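Local coordinates for protein putative 4-hydroxybenzoyl-CoA thioesterase (Geobacillus stearothermophilus, PDB 2OIW) that probably hydrolyses acyl-CoA thioesters as a hotdog-fold thioesterase related to 4-hydroxybenzoyl-CoA thioesterase, at residues I78-E90 against C99-F111. Sequence-based numbering, arbitrary orientation. Where two conformers were deposited one is given.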
ATOM      1  N   ILE A  78       4.217 -15.864  20.226  1.00 20.40           N
ATOM      2  CA  ILE A  78       3.076 -16.760  20.202  1.00 21.23           C
ATOM      3  C   ILE A  78       2.341 -16.685  21.538  1.00 21.60           C
ATOM      4  O   ILE A  78       2.911 -17.023  22.570  1.00 20.55           O
ATOM      5  CB  ILE A  78       3.537 -18.220  19.916  1.00 22.03           C
ATOM      6  CG1 ILE A  78       4.303 -18.310  18.574  1.00 21.77           C
ATOM      7  CG2 ILE A  78       2.342 -19.218  19.994  1.00 21.13           C
ATOM      8  CD1 ILE A  78       3.435 -17.953  17.362  1.00 24.19           C
ATOM      9  N   GLU A  79       1.087 -16.233  21.530  1.00 21.79           N
ATOM     10  CA  GLU A  79       0.309 -16.219  22.779  1.00 22.71           C
ATOM     11  C   GLU A  79      -0.426 -17.548  23.049  1.00 21.64           C
ATOM     12  O   GLU A  79      -0.609 -17.941  24.201  1.00 21.82           O
ATOM     13  CB  GLU A  79      -0.695 -15.072  22.804  1.00 22.85           C
ATOM     14  CG  GLU A  79      -1.361 -14.920  24.164  1.00 26.01           C
ATOM     15  CD  GLU A  79      -2.469 -13.875  24.205  1.00 26.48           C
ATOM     16  OE1 GLU A  79      -3.254 -13.782  23.234  1.00 31.56           O
ATOM     17  OE2 GLU A  79      -2.572 -13.170  25.245  1.00 33.17           O
ATOM     18  N   ARG A  80      -0.869 -18.222  21.993  1.00 21.06           N
ATOM     19  CA  ARG A  80      -1.484 -19.532  22.143  1.00 21.18           C
ATOM     20  C   ARG A  80      -1.171 -20.376  20.920  1.00 20.05           C
ATOM     21  O   ARG A  80      -1.270 -19.913  19.796  1.00 19.58           O
ATOM     22  CB  ARG A  80      -2.998 -19.387  22.337  1.00 21.61           C
ATOM     23  CG  ARG A  80      -3.709 -20.662  22.758  1.00 26.30           C
ATOM     24  CD  ARG A  80      -5.191 -20.459  22.551  1.00 33.38           C
ATOM     25  NE  ARG A  80      -5.968 -21.280  23.470  1.00 38.03           N
ATOM     26  CZ  ARG A  80      -6.380 -22.510  23.193  1.00 39.70           C
ATOM     27  NH1 ARG A  80      -6.093 -23.052  22.016  1.00 41.26           N
ATOM     28  NH2 ARG A  80      -7.080 -23.188  24.085  1.00 39.62           N
ATOM     29  N   ILE A  81      -0.768 -21.621  21.151  1.00 20.07           N
ATOM     30  CA  ILE A  81      -0.684 -22.611  20.071  1.00 19.79           C
ATOM     31  C   ILE A  81      -1.933 -23.471  20.170  1.00 20.02           C
ATOM     32  O   ILE A  81      -2.096 -24.203  21.131  1.00 19.13           O
ATOM     33  CB  ILE A  81       0.583 -23.505  20.180  1.00 20.24           C
ATOM     34  CG1 ILE A  81       1.843 -22.630  20.329  1.00 18.39           C
ATOM     35  CG2 ILE A  81       0.692 -24.424  18.948  1.00 20.71           C
ATOM     36  CD1 ILE A  81       3.150 -23.364  20.730  1.00 19.50           C
ATOM     37  N   GLY A  82      -2.841 -23.338  19.208  1.00 19.78           N
ATOM     38  CA  GLY A  82      -4.075 -24.108  19.251  1.00 20.32           C
ATOM     39  C   GLY A  82      -3.893 -25.435  18.527  1.00 21.10           C
ATOM     40  O   GLY A  82      -2.782 -25.899  18.335  1.00 21.88           O
ATOM     41  N   ASN A  83      -4.990 -26.046  18.097  1.00 21.21           N
ATOM     42  CA  ASN A  83      -4.899 -27.292  17.356  1.00 21.20           C
ATOM     43  C   ASN A  83      -4.490 -27.044  15.914  1.00 21.04           C
ATOM     44  O   ASN A  83      -3.474 -27.548  15.473  1.00 20.80           O
ATOM     45  CB  ASN A  83      -6.219 -28.080  17.439  1.00 20.63           C
ATOM     46  CG  ASN A  83      -6.098 -29.475  16.873  1.00 21.02           C
ATOM     47  OD1 ASN A  83      -5.089 -30.153  17.058  1.00 19.87           O
ATOM     48  ND2 ASN A  83      -7.140 -29.921  16.186  1.00 22.60           N
ATOM     49  N   THR A  84      -5.291 -26.255  15.193  1.00 21.52           N
ATOM     50  CA  THR A  84      -5.041 -25.944  13.788  1.00 22.05           C
ATOM     51  C   THR A  84      -4.741 -24.454  13.635  1.00 22.40           C
ATOM     52  O   THR A  84      -4.550 -23.966  12.509  1.00 23.04           O
ATOM     53  CB  THR A  84      -6.281 -26.241  12.918  1.00 21.90           C
ATOM     54  OG1 THR A  84      -7.316 -25.310  13.255  1.00 22.15           O
ATOM     55  CG2 THR A  84      -6.775 -27.657  13.127  1.00 21.68           C
ATOM     56  N   SER A  85      -4.736 -23.739  14.763  1.00 22.02           N
ATOM     57  CA  SER A  85      -4.541 -22.295  14.772  1.00 22.86           C
ATOM     58  C   SER A  85      -3.455 -21.843  15.712  1.00 22.68           C
ATOM     59  O   SER A  85      -2.968 -22.615  16.528  1.00 23.21           O
ATOM     60  CB  SER A  85      -5.852 -21.541  15.092  1.00 22.32           C
ATOM     61  OG  SER A  85      -6.364 -21.928  16.345  1.00 22.71           O
ATOM     62  N   LEU A  86      -3.059 -20.591  15.577  1.00 22.76           N
ATOM     63  CA  LEU A  86      -2.184 -20.012  16.565  1.00 23.93           C
ATOM     64  C   LEU A  86      -2.557 -18.560  16.725  1.00 22.83           C
ATOM     65  O   LEU A  86      -3.056 -17.934  15.802  1.00 23.60           O
ATOM     66  CB  LEU A  86      -0.696 -20.240  16.204  1.00 25.59           C
ATOM     67  CG  LEU A  86       0.110 -19.351  15.262  1.00 27.62           C
ATOM     68  CD1 LEU A  86       1.383 -20.096  14.807  1.00 30.42           C
ATOM     69  CD2 LEU A  86      -0.682 -18.950  14.053  1.00 35.15           C
ATOM     70  N   THR A  87      -2.395 -18.060  17.936  1.00 22.51           N
ATOM     71  CA  THR A  87      -2.760 -16.693  18.266  1.00 21.01           C
ATOM     72  C   THR A  87      -1.441 -16.014  18.570  1.00 21.16           C
ATOM     73  O   THR A  87      -0.696 -16.421  19.502  1.00 20.58           O
ATOM     74  CB  THR A  87      -3.693 -16.652  19.466  1.00 20.63           C
ATOM     75  OG1 THR A  87      -4.847 -17.462  19.181  1.00 21.62           O
ATOM     76  CG2 THR A  87      -4.108 -15.230  19.786  1.00 18.84           C
ATOM     77  N   ILE A  88      -1.168 -14.988  17.770  1.00 20.21           N
ATOM     78  CA  ILE A  88       0.039 -14.219  17.865  1.00 20.58           C
ATOM     79  C   ILE A  88      -0.189 -12.975  18.724  1.00 20.70           C
ATOM     80  O   ILE A  88      -1.211 -12.295  18.586  1.00 20.05           O
ATOM     81  CB  ILE A  88       0.445 -13.795  16.452  1.00 21.10           C
ATOM     82  CG1 ILE A  88       0.884 -15.014  15.613  1.00 20.42           C
ATOM     83  CG2 ILE A  88       1.467 -12.685  16.477  1.00 20.65           C
ATOM     84  CD1 ILE A  88       0.940 -14.700  14.130  1.00 20.42           C
ATOM     85  N   TYR A  89       0.762 -12.681  19.604  1.00 20.18           N
ATOM     86  CA  TYR A  89       0.800 -11.399  20.270  1.00 20.60           C
ATOM     87  C   TYR A  89       1.956 -10.586  19.668  1.00 20.59           C
ATOM     88  O   TYR A  89       3.026 -11.133  19.430  1.00 21.04           O
ATOM     89  CB  TYR A  89       0.937 -11.535  21.801  1.00 21.25           C
ATOM     90  CG  TYR A  89       0.969 -10.185  22.460  1.00 21.87           C
ATOM     91  CD1 TYR A  89      -0.183  -9.418  22.560  1.00 23.73           C
ATOM     92  CD2 TYR A  89       2.168  -9.645  22.920  1.00 20.67           C
ATOM     93  CE1 TYR A  89      -0.153  -8.151  23.132  1.00 25.59           C
ATOM     94  CE2 TYR A  89       2.212  -8.405  23.478  1.00 23.44           C
ATOM     95  CZ  TYR A  89       1.056  -7.658  23.588  1.00 23.68           C
ATOM     96  OH  TYR A  89       1.114  -6.407  24.148  1.00 25.60           O
ATOM     97  N   GLU A  90       1.748  -9.299  19.424  1.00 19.54           N
ATOM     98  CA  GLU A  90       2.754  -8.495  18.713  1.00 19.89           C
ATOM     99  C   GLU A  90       2.722  -7.038  19.150  1.00 19.82           C
ATOM    100  O   GLU A  90       1.656  -6.511  19.547  1.00 19.94           O
ATOM    101  CB  GLU A  90       2.571  -8.633  17.178  1.00 20.22           C
ATOM    102  CG  GLU A  90       1.096  -8.503  16.742  1.00 20.38           C
ATOM    103  CD  GLU A  90       0.709  -9.323  15.513  1.00 24.16           C
ATOM    104  OE1 GLU A  90       1.609  -9.849  14.793  1.00 24.91           O
ATOM    105  OE2 GLU A  90      -0.530  -9.424  15.262  1.00 23.26           O
ATOM    106  N   CYS A  99       4.191   1.618  20.802  1.00 18.49           N
ATOM    107  CA  CYS A  99       3.287   2.499  20.094  1.00 18.39           C
ATOM    108  C   CYS A  99       2.066   1.776  19.573  1.00 17.87           C
ATOM    109  O   CYS A  99       1.071   2.419  19.297  1.00 18.35           O
ATOM    110  CB  CYS A  99       4.012   3.215  18.946  1.00 18.33           C
ATOM    111  SG  CYS A  99       5.310   4.340  19.532  1.00 19.83           S
ATOM    112  N   ALA A 100       2.161   0.461  19.387  1.00 17.45           N
ATOM    113  CA  ALA A 100       1.043  -0.342  18.882  1.00 18.21           C
ATOM    114  C   ALA A 100       1.113  -1.733  19.454  1.00 18.33           C
ATOM    115  O   ALA A 100       2.206  -2.292  19.576  1.00 18.60           O
ATOM    116  CB  ALA A 100       1.059  -0.417  17.358  1.00 17.88           C
ATOM    117  N   LYS A 101      -0.042  -2.265  19.855  1.00 18.54           N
ATOM    118  CA  LYS A 101      -0.128  -3.621  20.381  1.00 18.96           C
ATOM    119  C   LYS A 101      -1.168  -4.356  19.566  1.00 19.89           C
ATOM    120  O   LYS A 101      -2.215  -3.788  19.264  1.00 20.83           O
ATOM    121  CB  LYS A 101      -0.545  -3.603  21.841  1.00 19.28           C
ATOM    122  CG  LYS A 101       0.412  -2.833  22.745  1.00 21.97           C
ATOM    123  CD  LYS A 101      -0.001  -2.954  24.209  1.00 27.68           C
ATOM    124  CE  LYS A 101      -1.308  -2.228  24.491  1.00 29.34           C
ATOM    125  NZ  LYS A 101      -1.463  -1.897  25.942  1.00 35.66           N
ATOM    126  N   GLY A 102      -0.895  -5.611  19.212  1.00 19.89           N
ATOM    127  CA  GLY A 102      -1.780  -6.341  18.334  1.00 19.22           C
ATOM    128  C   GLY A 102      -1.915  -7.778  18.767  1.00 19.60           C
ATOM    129  O   GLY A 102      -1.046  -8.338  19.446  1.00 18.70           O
ATOM    130  N   ARG A 103      -3.013  -8.376  18.339  1.00 19.68           N
ATOM    131  CA  ARG A 103      -3.185  -9.819  18.379  1.00 20.88           C
ATOM    132  C   ARG A 103      -3.743 -10.272  17.037  1.00 20.62           C
ATOM    133  O   ARG A 103      -4.591  -9.583  16.429  1.00 20.39           O
ATOM    134  CB  ARG A 103      -4.190 -10.186  19.479  1.00 22.00           C
ATOM    135  CG  ARG A 103      -3.620 -10.884  20.685  1.00 26.82           C
ATOM    136  CD  ARG A 103      -4.670 -11.057  21.760  1.00 28.84           C
ATOM    137  NE  ARG A 103      -4.016 -11.234  23.059  1.00 33.37           N
ATOM    138  CZ  ARG A 103      -3.739 -10.250  23.922  1.00 33.33           C
ATOM    139  NH1 ARG A 103      -4.062  -8.994  23.637  1.00 31.32           N
ATOM    140  NH2 ARG A 103      -3.138 -10.533  25.085  1.00 32.27           N
ATOM    141  N   SER A 104      -3.303 -11.446  16.591  1.00 19.21           N
ATOM    142  CA  SER A 104      -3.836 -12.045  15.375  1.00 18.63           C
ATOM    143  C   SER A 104      -3.951 -13.555  15.503  1.00 18.23           C
ATOM    144  O   SER A 104      -3.151 -14.213  16.197  1.00 16.75           O
ATOM    145  CB  SER A 104      -2.986 -11.678  14.149  1.00 18.64           C
ATOM    146  OG  SER A 104      -1.617 -11.929  14.399  1.00 20.91           O
ATOM    147  N   VAL A 105      -4.965 -14.098  14.852  1.00 17.46           N
ATOM    148  CA  VAL A 105      -5.197 -15.546  14.886  1.00 18.17           C
ATOM    149  C   VAL A 105      -5.096 -16.018  13.435  1.00 18.32           C
ATOM    150  O   VAL A 105      -5.726 -15.444  12.538  1.00 18.09           O
ATOM    151  CB  VAL A 105      -6.596 -15.880  15.477  1.00 18.24           C
ATOM    152  CG1 VAL A 105      -6.816 -17.409  15.598  1.00 19.20           C
ATOM    153  CG2 VAL A 105      -6.821 -15.166  16.838  1.00 18.90           C
ATOM    154  N   TYR A 106      -4.276 -17.031  13.222  1.00 19.07           N
ATOM    155  CA  TYR A 106      -4.042 -17.626  11.914  1.00 19.40           C
ATOM    156  C   TYR A 106      -4.456 -19.085  11.975  1.00 20.65           C
ATOM    157  O   TYR A 106      -4.377 -19.698  13.027  1.00 21.43           O
ATOM    158  CB  TYR A 106      -2.559 -17.545  11.602  1.00 19.59           C
ATOM    159  CG  TYR A 106      -2.125 -16.276  10.896  1.00 18.57           C
ATOM    160  CD1 TYR A 106      -1.836 -15.127  11.610  1.00 17.89           C
ATOM    161  CD2 TYR A 106      -1.990 -16.240   9.498  1.00 16.76           C
ATOM    162  CE1 TYR A 106      -1.448 -13.947  10.945  1.00 20.22           C
ATOM    163  CE2 TYR A 106      -1.586 -15.065   8.837  1.00 18.56           C
ATOM    164  CZ  TYR A 106      -1.312 -13.930   9.565  1.00 17.52           C
ATOM    165  OH  TYR A 106      -0.958 -12.768   8.898  1.00 21.61           O
ATOM    166  N   VAL A 107      -4.918 -19.631  10.857  0.50 21.10           N
ATOM    167  CA  VAL A 107      -5.164 -21.057  10.768  0.50 21.35           C
ATOM    168  C   VAL A 107      -4.153 -21.665   9.800  0.50 21.62           C
ATOM    169  O   VAL A 107      -3.845 -21.076   8.761  0.50 21.87           O
ATOM    170  CB  VAL A 107      -6.643 -21.393  10.384  0.50 21.74           C
ATOM    171  CG1 VAL A 107      -7.012 -20.854   9.002  0.50 20.71           C
ATOM    172  CG2 VAL A 107      -6.898 -22.895  10.464  0.50 21.54           C
ATOM    173  N   ASN A 108      -3.597 -22.810  10.181  1.00 22.08           N
ATOM    174  CA  ASN A 108      -2.753 -23.629   9.284  1.00 22.49           C
ATOM    175  C   ASN A 108      -3.689 -24.367   8.328  1.00 23.29           C
ATOM    176  O   ASN A 108      -4.321 -25.363   8.709  1.00 23.95           O
ATOM    177  CB  ASN A 108      -1.912 -24.631  10.099  1.00 21.84           C
ATOM    178  CG  ASN A 108      -1.214 -25.685   9.218  1.00 21.56           C
ATOM    179  OD1 ASN A 108      -0.678 -25.386   8.139  1.00 20.20           O
ATOM    180  ND2 ASN A 108      -1.208 -26.916   9.692  1.00 18.79           N
ATOM    181  N   PHE A 109      -3.804 -23.867   7.102  1.00 24.00           N
ATOM    182  CA  PHE A 109      -4.693 -24.451   6.128  1.00 24.59           C
ATOM    183  C   PHE A 109      -3.917 -25.282   5.100  1.00 24.93           C
ATOM    184  O   PHE A 109      -3.038 -24.778   4.397  1.00 24.98           O
ATOM    185  CB  PHE A 109      -5.581 -23.394   5.453  1.00 26.10           C
ATOM    186  CG  PHE A 109      -6.765 -23.984   4.769  1.00 27.80           C
ATOM    187  CD1 PHE A 109      -7.931 -24.236   5.476  1.00 31.18           C
ATOM    188  CD2 PHE A 109      -6.701 -24.342   3.424  1.00 31.00           C
ATOM    189  CE1 PHE A 109      -9.040 -24.848   4.855  1.00 33.03           C
ATOM    190  CE2 PHE A 109      -7.791 -24.943   2.780  1.00 31.82           C
ATOM    191  CZ  PHE A 109      -8.970 -25.189   3.501  1.00 32.31           C
ATOM    192  N   ASN A 110      -4.261 -26.565   5.027  1.00 24.91           N
ATOM    193  CA  ASN A 110      -3.729 -27.464   4.003  1.00 26.06           C
ATOM    194  C   ASN A 110      -4.587 -27.381   2.745  1.00 26.62           C
ATOM    195  O   ASN A 110      -5.692 -27.941   2.677  1.00 26.59           O
ATOM    196  CB  ASN A 110      -3.629 -28.901   4.533  1.00 25.47           C
ATOM    197  CG  ASN A 110      -2.715 -29.800   3.679  1.00 26.05           C
ATOM    198  OD1 ASN A 110      -2.792 -29.824   2.444  1.00 26.22           O
ATOM    199  ND2 ASN A 110      -1.870 -30.569   4.351  1.00 24.49           N
ATOM    200  N   PHE A 111      -4.049 -26.670   1.759  1.00 28.04           N
ATOM    201  CA  PHE A 111      -4.731 -26.439   0.503  1.00 29.59           C
ATOM    202  C   PHE A 111      -4.779 -27.743  -0.308  1.00 30.34           C
ATOM    203  O   PHE A 111      -5.763 -28.002  -1.011  1.00 31.38           O
ATOM    204  CB  PHE A 111      -4.070 -25.288  -0.268  1.00 29.75           C
ATOM    205  CG  PHE A 111      -4.346 -23.900   0.319  1.00 31.50           C
ATOM    206  CD1 PHE A 111      -5.561 -23.239   0.070  1.00 32.59           C
ATOM    207  CD2 PHE A 111      -3.387 -23.246   1.086  1.00 30.47           C
ATOM    208  CE1 PHE A 111      -5.813 -21.962   0.586  1.00 31.31           C
ATOM    209  CE2 PHE A 111      -3.624 -21.958   1.611  1.00 32.11           C
ATOM    210  CZ  PHE A 111      -4.840 -21.317   1.359  1.00 32.01           C
TER
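Arg103 reaches over the strand 85-90 to grip Glu79 side-on, NE giving a bond to OE1 (2.7 Å) and NH2 one to OE2 (2.7 Å). Both carboxylate oxygens lie close to the guanidinium plane, but the carboxylate itself is turned 36° from it. Extended from CG to NE, the arginine chain carries its guanidinium past Tyr89, whose CD1 sits 3.9 Å from CZ over one face of the group. Tyr89 takes this place with CG anti to the backbone N (chi1 -180°); its OH passes alongside the Lys101 chain and bonds to Glu91. Replacing Arg103 by an alanine would probably leave the Glu79 carboxylate without its charged mate and Tyr89 CD1 without the guanidinium face it lies over.

The opposite face of the sheet is buried. There Ser104 OG donates to Glu90 OE2 (2.9 Å) from above the carboxylate plane, and Arg35 adds a salt bridge to the same oxygen. Ile88 CD1 meets Tyr106 CD1 at 3.8 Å, while Leu86 CD2 presses against Tyr106 CB (3.4 Å); helix 36-42 packs over Leu86 and Ile88 through Ile38. Paired backbone bonds join Leu86 with Tyr106, Ile88 with Ser104 and Glu90 with Gly102. This hairpin of strands 85-94 and 97-110 belongs to the curved antiparallel sheet that, in the hotdog fold, wraps round a central helix.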